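Local coordinates for sugar ABC transporter substrate-binding protein (Treponema pallidum subsp. pallidum, PDB 5U2P) that probably binds a small ligand, perhaps a sugar, in the periplasm and delivers it to an ABC transporter, although its natural ligand is not established, at residues N49-L54 / V62-I67; P86-V91 / A319-A324; V391-A396 / H411-E416. One frame throughout, in Å; residues are numbered along the deposited sequence.

Contact 1 of 3, residues N49-L54 / V62-I67; sequences NVFTKL and VTVETI
Segment 49-54 of helix 45-58 runs nearly antiparallel to segment 62-67 of strand 61-67, at 155° with the axes 9.2 Å apart, and Phe51 and Val62 have the nearest CA atoms. The pair is the second half of a beta-alpha-beta unit, strand 33-39, helix 45-58, strand 61-67, the building block of the lobes of periplasmic binding proteins. No hydrogen bond crosses it, so apolar surface alone joins helix to strand. Phe51 meets two residues of the strand. Its CG stands anti to the carbonyl carbon (chi1 -64°), and the ring spans Val62 and Val64, which point the same way. CG1 of Val62 lies over one face, 4.0 Å above the ring plane and displaced toward the rim. Valine suits both strand positions: its branched CB is at ease in extended backbone and offers two methyls. Those of Val62 are shared out, CG1 to the ring and CG2 to Leu54, one helical turn on. Strand 33-39 continues the apolar layer through Val36 and Ile38, while Leu54 also packs on Ala324 and Val327 of helix 318-329. Further along the CD2 side of the ring, Val64 CG2 approaches obliquely, 3.6 Å from Phe51 CD2.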
loop_
_atom_site.group_PDB
_atom_site.type_symbol
_atom_site.label_atom_id
_atom_site.label_comp_id
_atom_site.label_asym_id
_atom_site.label_seq_id
_atom_site.Cartn_x
_atom_site.Cartn_y
_atom_site.Cartn_z
ATOM N N ASN A 49 -5.787 -11.207 23.034
ATOM C CA ASN A 49 -7.076 -11.834 23.240
ATOM C C ASN A 49 -7.261 -12.969 22.255
ATOM O O ASN A 49 -7.905 -13.970 22.568
ATOM C CB ASN A 49 -8.197 -10.802 23.115
ATOM C CG ASN A 49 -8.154 -9.763 24.234
ATOM O OD1 ASN A 49 -7.627 -10.027 25.314
ATOM N ND2 ASN A 49 -8.698 -8.581 23.974
ATOM N N VAL A 50 -6.688 -12.807 21.059
ATOM C CA VAL A 50 -6.671 -13.865 20.071
ATOM C C VAL A 50 -5.977 -15.105 20.634
ATOM O O VAL A 50 -6.503 -16.217 20.556
ATOM C CB VAL A 50 -5.954 -13.400 18.761
ATOM C CG1 VAL A 50 -5.359 -14.550 18.046
ATOM C CG2 VAL A 50 -6.923 -12.660 17.863
ATOM N N PHE A 51 -4.792 -14.918 21.202
ATOM C CA PHE A 51 -4.038 -16.048 21.734
ATOM C C PHE A 51 -4.707 -16.594 22.999
ATOM O O PHE A 51 -4.608 -17.784 23.298
ATOM C CB PHE A 51 -2.588 -15.648 22.018
ATOM C CG PHE A 51 -1.801 -15.258 20.788
ATOM C CD1 PHE A 51 -2.118 -15.773 19.539
ATOM C CD2 PHE A 51 -0.742 -14.372 20.885
ATOM C CE1 PHE A 51 -1.397 -15.408 18.413
ATOM C CE2 PHE A 51 -0.024 -14.007 19.764
ATOM C CZ PHE A 51 -0.352 -14.527 18.527
ATOM N N THR A 52 -5.408 -15.735 23.742
ATOM C CA THR A 52 -6.114 -16.191 24.931
ATOM C C THR A 52 -7.262 -17.112 24.540
ATOM O O THR A 52 -7.476 -18.142 25.182
ATOM C CB THR A 52 -6.665 -15.012 25.774
ATOM O OG1 THR A 52 -5.581 -14.186 26.206
ATOM C CG2 THR A 52 -7.408 -15.523 27.007
ATOM N N LYS A 53 -8.004 -16.730 23.499
ATOM C CA LYS A 53 -9.076 -17.565 22.953
ATOM C C LYS A 53 -8.544 -18.884 22.450
ATOM O O LYS A 53 -9.181 -19.925 22.586
ATOM C CB LYS A 53 -9.792 -16.861 21.797
ATOM C CG LYS A 53 -10.857 -15.868 22.203
ATOM C CD LYS A 53 -11.523 -15.245 20.980
ATOM C CE LYS A 53 -12.367 -16.254 20.214
ATOM N NZ LYS A 53 -13.058 -15.631 19.051
ATOM N N LEU A 54 -7.389 -18.837 21.810
ATOM C CA LEU A 54 -6.819 -20.033 21.272
ATOM C C LEU A 54 -6.546 -21.051 22.370
ATOM O O LEU A 54 -6.813 -22.243 22.207
ATOM C CB LEU A 54 -5.524 -19.683 20.524
ATOM C CG LEU A 54 -5.083 -20.537 19.357
ATOM C CD1 LEU A 54 -6.145 -20.590 18.267
ATOM C CD2 LEU A 54 -3.780 -19.952 18.841
ATOM N N VAL A 62 -0.229 -20.904 24.202
ATOM C CA VAL A 62 0.676 -20.018 23.487
ATOM C C VAL A 62 1.578 -19.262 24.455
ATOM O O VAL A 62 1.099 -18.663 25.414
ATOM C CB VAL A 62 -0.096 -18.992 22.635
ATOM C CG1 VAL A 62 0.864 -18.128 21.852
ATOM C CG2 VAL A 62 -1.080 -19.697 21.698
ATOM N N THR A 63 2.882 -19.300 24.194
ATOM C CA THR A 63 3.840 -18.462 24.902
ATOM C C THR A 63 4.406 -17.429 23.934
ATOM O O THR A 63 4.917 -17.778 22.868
ATOM C CB THR A 63 4.971 -19.293 25.527
ATOM O OG1 THR A 63 5.625 -20.062 24.516
ATOM C CG2 THR A 63 4.402 -20.239 26.568
ATOM N N VAL A 64 4.279 -16.160 24.304
ATOM C CA VAL A 64 4.710 -15.046 23.460
ATOM C C VAL A 64 6.013 -14.424 23.956
ATOM O O VAL A 64 6.179 -14.135 25.141
ATOM C CB VAL A 64 3.627 -13.948 23.381
ATOM C CG1 VAL A 64 4.105 -12.771 22.530
ATOM C CG2 VAL A 64 2.342 -14.516 22.818
ATOM N N GLU A 65 6.932 -14.229 23.019
ATOM C CA GLU A 65 8.206 -13.579 23.270
ATOM C C GLU A 65 8.256 -12.279 22.467
ATOM O O GLU A 65 8.273 -12.329 21.233
ATOM C CB GLU A 65 9.345 -14.513 22.867
ATOM C CG GLU A 65 10.726 -14.038 23.233
ATOM C CD GLU A 65 11.799 -14.985 22.729
ATOM O OE1 GLU A 65 12.981 -14.582 22.702
ATOM O OE2 GLU A 65 11.455 -16.132 22.359
ATOM N N THR A 66 8.261 -11.126 23.142
ATOM C CA THR A 66 8.289 -9.844 22.432
ATOM C C THR A 66 9.694 -9.291 22.304
ATOM O O THR A 66 10.533 -9.475 23.185
ATOM C CB THR A 66 7.428 -8.771 23.118
ATOM O OG1 THR A 66 7.976 -8.464 24.403
ATOM C CG2 THR A 66 5.986 -9.238 23.257
ATOM N N ILE A 67 9.938 -8.603 21.198
ATOM C CA ILE A 67 11.215 -7.960 20.961
ATOM C C ILE A 67 10.990 -6.481 20.670
ATOM O O ILE A 67 10.069 -6.121 19.930
ATOM C CB ILE A 67 11.961 -8.606 19.789
ATOM C CG1 ILE A 67 12.074 -10.129 19.977
ATOM C CG2 ILE A 67 13.326 -7.973 19.620
ATOM C CD1 ILE A 67 12.918 -10.575 21.175
#

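Contact 2 of 3, residues P86-V91 / A319-A324; sequences PDVVEV and ATACRA
Ala321 has the most surface buried here, and its single methyl meets Val88 at the start of strand 88-92: Val88 CG2 lies 4.0 Å from Ala321 CB. Alanine suits this turn of helix 318-329 because so short a side chain lets the helix backbone come close to the sheet; the CA atoms of Asp87 and Ala321 are 6.6 Å apart. Val88 presents one branch to the helix. With CG1 anti to the backbone N (chi1 174°), CG2 falls beside that N and is the methyl that touches Ala321. Strand 307-311 extends the same apolar patch, Leu309 against Val88 and Val311 against Ala321. Asp87, just before the strand, contributes mainly its backbone: its O skirts Ala321 CB at 4.5 Å, a loose contact. Its carboxylate is engaged outside the pair, OD2 in a salt bridge with Arg317 and OD1 in a hydrogen bond with Ser315. A buried aspartate is thus provided with partners, and the bridge to Arg317 probably favours its charged form. Strand 88-92 is the middle strand of a five-stranded mixed sheet, and a helix packed against a mixed sheet is typical of the alpha/beta lobes of bacterial solute-binding proteins.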
loop_
_atom_site.group_PDB
_atom_site.type_symbol
_atom_site.label_atom_id
_atom_site.label_comp_id
_atom_site.label_asym_id
_atom_site.label_seq_id
_atom_site.Cartn_x
_atom_site.Cartn_y
_atom_site.Cartn_z
ATOM N N PRO A 86 11.093 -19.228 17.476
ATOM C CA PRO A 86 9.777 -19.771 17.858
ATOM C C PRO A 86 8.988 -20.375 16.691
ATOM O O PRO A 86 9.347 -20.191 15.533
ATOM C CB PRO A 86 9.067 -18.547 18.437
ATOM C CG PRO A 86 10.169 -17.790 19.056
ATOM C CD PRO A 86 11.281 -17.878 18.039
ATOM N N ASP A 87 7.918 -21.102 17.008
ATOM C CA ASP A 87 7.148 -21.824 15.990
ATOM C C ASP A 87 6.447 -20.868 15.009
ATOM O O ASP A 87 6.321 -21.163 13.816
ATOM C CB ASP A 87 6.091 -22.725 16.637
ATOM C CG ASP A 87 6.654 -23.655 17.704
ATOM O OD1 ASP A 87 7.719 -24.269 17.499
ATOM O OD2 ASP A 87 5.994 -23.793 18.757
ATOM N N VAL A 88 5.946 -19.759 15.542
ATOM C CA VAL A 88 5.277 -18.720 14.769
ATOM C C VAL A 88 6.025 -17.410 14.974
ATOM O O VAL A 88 6.327 -17.051 16.109
ATOM C CB VAL A 88 3.806 -18.570 15.178
ATOM C CG1 VAL A 88 3.149 -17.380 14.469
ATOM C CG2 VAL A 88 3.077 -19.860 14.868
ATOM N N VAL A 89 6.340 -16.713 13.880
ATOM C CA VAL A 89 7.101 -15.467 13.970
ATOM C C VAL A 89 6.428 -14.376 13.153
ATOM O O VAL A 89 5.926 -14.615 12.045
ATOM C CB VAL A 89 8.586 -15.669 13.536
ATOM C CG1 VAL A 89 9.255 -16.668 14.457
ATOM C CG2 VAL A 89 8.701 -16.124 12.079
ATOM N N GLU A 90 6.407 -13.168 13.708
ATOM C CA GLU A 90 5.966 -12.000 12.968
ATOM C C GLU A 90 6.952 -11.689 11.838
ATOM O O GLU A 90 8.168 -11.758 12.027
ATOM C CB GLU A 90 5.812 -10.773 13.888
ATOM C CG GLU A 90 5.353 -9.558 13.108
ATOM C CD GLU A 90 5.237 -8.290 13.920
ATOM O OE1 GLU A 90 5.386 -8.338 15.154
ATOM O OE2 GLU A 90 4.987 -7.234 13.300
ATOM N N VAL A 91 6.418 -11.371 10.664
ATOM C CA VAL A 91 7.236 -10.978 9.527
ATOM C C VAL A 91 6.653 -9.744 8.874
ATOM O O VAL A 91 5.470 -9.467 8.984
ATOM C CB VAL A 91 7.357 -12.107 8.465
ATOM C CG1 VAL A 91 8.103 -13.318 9.048
ATOM C CG2 VAL A 91 5.984 -12.514 7.944
ATOM N N ALA A 319 2.612 -28.665 12.229
ATOM C CA ALA A 319 1.169 -28.966 12.095
ATOM C C ALA A 319 0.341 -28.129 13.057
ATOM O O ALA A 319 -0.697 -27.579 12.700
ATOM C CB ALA A 319 0.883 -30.459 12.336
ATOM N N THR A 320 0.790 -28.057 14.301
ATOM C CA THR A 320 0.067 -27.327 15.313
ATOM C C THR A 320 0.010 -25.854 14.937
ATOM O O THR A 320 -1.037 -25.214 15.084
ATOM C CB THR A 320 0.724 -27.514 16.691
ATOM O OG1 THR A 320 0.791 -28.913 16.983
ATOM C CG2 THR A 320 -0.058 -26.805 17.775
ATOM N N ALA A 321 1.129 -25.333 14.434
ATOM C CA ALA A 321 1.191 -23.944 13.976
ATOM C C ALA A 321 0.212 -23.692 12.851
ATOM O O ALA A 321 -0.444 -22.655 12.811
ATOM C CB ALA A 321 2.598 -23.585 13.506
ATOM N N CYS A 322 0.140 -24.626 11.912
ATOM C CA CYS A 322 -0.749 -24.436 10.785
ATOM C C CYS A 322 -2.212 -24.541 11.243
ATOM O O CYS A 322 -3.065 -23.827 10.705
ATOM C CB CYS A 322 -0.465 -25.445 9.700
ATOM S SG CYS A 322 1.085 -25.155 8.802
ATOM N N ARG A 323 -2.485 -25.427 12.202
ATOM C CA ARG A 323 -3.835 -25.544 12.763
ATOM C C ARG A 323 -4.214 -24.216 13.418
ATOM O O ARG A 323 -5.329 -23.728 13.249
ATOM C CB ARG A 323 -3.934 -26.692 13.779
ATOM C CG ARG A 323 -3.864 -28.080 13.125
ATOM C CD ARG A 323 -3.777 -29.236 14.135
ATOM N NE ARG A 323 -4.997 -29.288 14.953
ATOM C CZ ARG A 323 -5.094 -28.940 16.234
ATOM N NH1 ARG A 323 -4.030 -28.565 16.934
ATOM N NH2 ARG A 323 -6.283 -29.005 16.843
ATOM N N ALA A 324 -3.283 -23.632 14.166
ATOM C CA ALA A 324 -3.549 -22.373 14.844
ATOM C C ALA A 324 -3.836 -21.244 13.857
ATOM O O ALA A 324 -4.755 -20.450 14.067
ATOM C CB ALA A 324 -2.377 -21.999 15.759
#

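Contact 3 of 3, residues V391-A396 / H411-E416; sequences VFPDFA and HRAQTE
The methyl of Ala413 meets two rings of the chain's late loop, those of Pro393 and Phe395. Pro393 CG comes to 3.8 Å from Ala413 CB, and Phe395 CE1 to 4.0 Å from the same methyl, which approaches the aromatic ring obliquely. Alanine is apt here: on a helix its small side chain lets the loop come close, bringing the CA atoms of Pro393 and Ala413 within 6.1 Å. The two rings are also packed on each other. Pro393 CB sits over the centre of the Phe395 ring, 4.0 Å above its plane, which sets the proline against the pi face. The turn between them makes this possible: Asp394 is the centre of an inverse gamma turn, in which Phe395 N gives a weak hydrogen bond to Pro393 O. Phe395 holds CG anti to its carbonyl carbon (chi1 -77°), which carries CE1 toward the helix although CB does not point there. Around this cluster lies the lobe that holds helices 191-214 and 227-238, and the contact ties the C-terminal helix 406-417 to the loop preceding it. Trp220 meets Phe395 edge-to-face and also touches Pro393, while Leu193 and Leu230 from the two helices pack on Phe395. Gln414, next to Ala413, accepts a hydrogen bond at OE1 from Trp220 N. Within the helix, His411 O accepts from both Thr415 N and Thr415 OG1; the hydroxyl, at 2.9 Å from that oxygen, lies 42° out of the carbonyl plane.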
loop_
_atom_site.group_PDB
_atom_site.type_symbol
_atom_site.label_atom_id
_atom_site.label_comp_id
_atom_site.label_asym_id
_atom_site.label_seq_id
_atom_site.Cartn_x
_atom_site.Cartn_y
_atom_site.Cartn_z
ATOM N N VAL A 391 16.183 4.991 -4.473
ATOM C CA VAL A 391 16.713 4.378 -5.696
ATOM C C VAL A 391 16.038 4.942 -6.937
ATOM O O VAL A 391 16.447 4.642 -8.060
ATOM C CB VAL A 391 16.542 2.835 -5.706
ATOM C CG1 VAL A 391 17.269 2.200 -4.533
ATOM C CG2 VAL A 391 15.056 2.438 -5.684
ATOM N N PHE A 392 15.008 5.762 -6.728
ATOM C CA PHE A 392 14.254 6.346 -7.826
ATOM C C PHE A 392 14.526 7.822 -7.969
ATOM O O PHE A 392 14.820 8.517 -6.978
ATOM C CB PHE A 392 12.747 6.127 -7.627
ATOM C CG PHE A 392 12.316 4.695 -7.807
ATOM C CD1 PHE A 392 12.574 4.019 -8.996
ATOM C CD2 PHE A 392 11.642 4.029 -6.799
ATOM C CE1 PHE A 392 12.189 2.714 -9.172
ATOM C CE2 PHE A 392 11.256 2.708 -6.971
ATOM C CZ PHE A 392 11.525 2.052 -8.160
ATOM N N PRO A 393 14.397 8.328 -9.199
ATOM C CA PRO A 393 14.628 9.758 -9.413
ATOM C C PRO A 393 13.496 10.622 -8.914
ATOM O O PRO A 393 12.350 10.194 -8.917
ATOM C CB PRO A 393 14.735 9.873 -10.942
ATOM C CG PRO A 393 14.889 8.487 -11.442
ATOM C CD PRO A 393 14.150 7.634 -10.472
ATOM N N ASP A 394 13.819 11.842 -8.505
ATOM C CA ASP A 394 12.816 12.864 -8.260
ATOM C C ASP A 394 12.455 13.492 -9.605
ATOM O O ASP A 394 12.953 14.563 -9.957
ATOM C CB ASP A 394 13.361 13.901 -7.283
ATOM C CG ASP A 394 12.341 14.945 -6.899
ATOM O OD1 ASP A 394 11.139 14.770 -7.207
ATOM O OD2 ASP A 394 12.749 15.936 -6.262
ATOM N N PHE A 395 11.642 12.785 -10.385
ATOM C CA PHE A 395 11.255 13.242 -11.715
ATOM C C PHE A 395 10.648 14.645 -11.728
ATOM O O PHE A 395 10.876 15.417 -12.664
ATOM C CB PHE A 395 10.265 12.260 -12.339
ATOM C CG PHE A 395 10.898 11.020 -12.866
ATOM C CD1 PHE A 395 11.758 11.083 -13.937
ATOM C CD2 PHE A 395 10.607 9.784 -12.314
ATOM C CE1 PHE A 395 12.345 9.937 -14.437
ATOM C CE2 PHE A 395 11.186 8.642 -12.807
ATOM C CZ PHE A 395 12.053 8.714 -13.868
ATOM N N ALA A 396 9.868 14.985 -10.705
ATOM C CA ALA A 396 9.192 16.285 -10.691
ATOM C C ALA A 396 10.199 17.430 -10.657
ATOM O O ALA A 396 9.916 18.532 -11.135
ATOM C CB ALA A 396 8.227 16.388 -9.497
ATOM N N HIS A 411 16.752 10.795 -19.885
ATOM C CA HIS A 411 18.187 11.038 -20.007
ATOM C C HIS A 411 18.739 11.657 -18.735
ATOM O O HIS A 411 19.834 11.314 -18.287
ATOM C CB HIS A 411 18.488 11.957 -21.189
ATOM C CG HIS A 411 18.669 11.227 -22.474
ATOM N ND1 HIS A 411 17.620 10.934 -23.315
ATOM C CD2 HIS A 411 19.777 10.716 -23.055
ATOM C CE1 HIS A 411 18.080 10.284 -24.371
ATOM N NE2 HIS A 411 19.383 10.132 -24.233
ATOM N N ARG A 412 17.984 12.585 -18.168
ATOM C CA ARG A 412 18.426 13.285 -16.972
ATOM C C ARG A 412 18.533 12.281 -15.831
ATOM O O ARG A 412 19.495 12.299 -15.065
ATOM C CB ARG A 412 17.468 14.417 -16.610
ATOM C CG ARG A 412 17.584 15.671 -17.472
ATOM C CD ARG A 412 16.678 16.798 -16.970
ATOM N NE ARG A 412 16.775 17.991 -17.815
ATOM C CZ ARG A 412 15.841 18.938 -17.903
ATOM N NH1 ARG A 412 14.720 18.844 -17.204
ATOM N NH2 ARG A 412 16.020 19.985 -18.701
ATOM N N ALA A 413 17.547 11.391 -15.733
ATOM C CA ALA A 413 17.568 10.350 -14.705
ATOM C C ALA A 413 18.826 9.497 -14.833
ATOM O O ALA A 413 19.473 9.177 -13.838
ATOM C CB ALA A 413 16.319 9.475 -14.792
ATOM N N GLN A 414 19.183 9.155 -16.066
ATOM C CA GLN A 414 20.322 8.278 -16.313
ATOM C C GLN A 414 21.637 9.016 -16.097
ATOM O O GLN A 414 22.629 8.414 -15.690
ATOM C CB GLN A 414 20.249 7.704 -17.731
ATOM C CG GLN A 414 21.314 6.664 -18.058
ATOM C CD GLN A 414 21.190 5.395 -17.226
ATOM O OE1 GLN A 414 20.248 5.221 -16.463
ATOM N NE2 GLN A 414 22.147 4.502 -17.382
ATOM N N THR A 415 21.640 10.319 -16.362
ATOM C CA THR A 415 22.839 11.129 -16.181
ATOM C C THR A 415 23.180 11.234 -14.699
ATOM O O THR A 415 24.348 11.196 -14.314
ATOM C CB THR A 415 22.651 12.530 -16.793
ATOM O OG1 THR A 415 22.552 12.398 -18.216
ATOM C CG2 THR A 415 23.816 13.452 -16.460
ATOM N N GLU A 416 22.151 11.349 -13.869
ATOM C CA GLU A 416 22.347 11.430 -12.433
ATOM C C GLU A 416 22.779 10.078 -11.876
ATOM O O GLU A 416 23.443 10.011 -10.842
ATOM C CB GLU A 416 21.068 11.906 -11.750
ATOM C CG GLU A 416 21.286 13.047 -10.770
ATOM C CD GLU A 416 21.960 12.596 -9.488
ATOM O OE1 GLU A 416 23.211 12.585 -9.449
ATOM O OE2 GLU A 416 21.241 12.253 -8.523
#

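Contacts 1 and 2 belong to one lobe and reach the same five-stranded sheet, contact 1 at an edge strand, 61-67, and contact 2 at its middle strand 88-92. Their centres are 11 Å apart, and they touch where Glu65 OE2 lies 3.9 Å from Pro86 CG. Contact 3 lies on the opposite side of the chain's centre, its nearest atoms about 21 Å from contact 2. Contact 1 is partly buried, whereas contacts 2 and 3 are buried. All three are apolar across the interface: branched aliphatics and an aromatic in contact 1, one helix alanine in each of contacts 2 and 3, set against a strand valine in contact 2 and loop rings in contact 3.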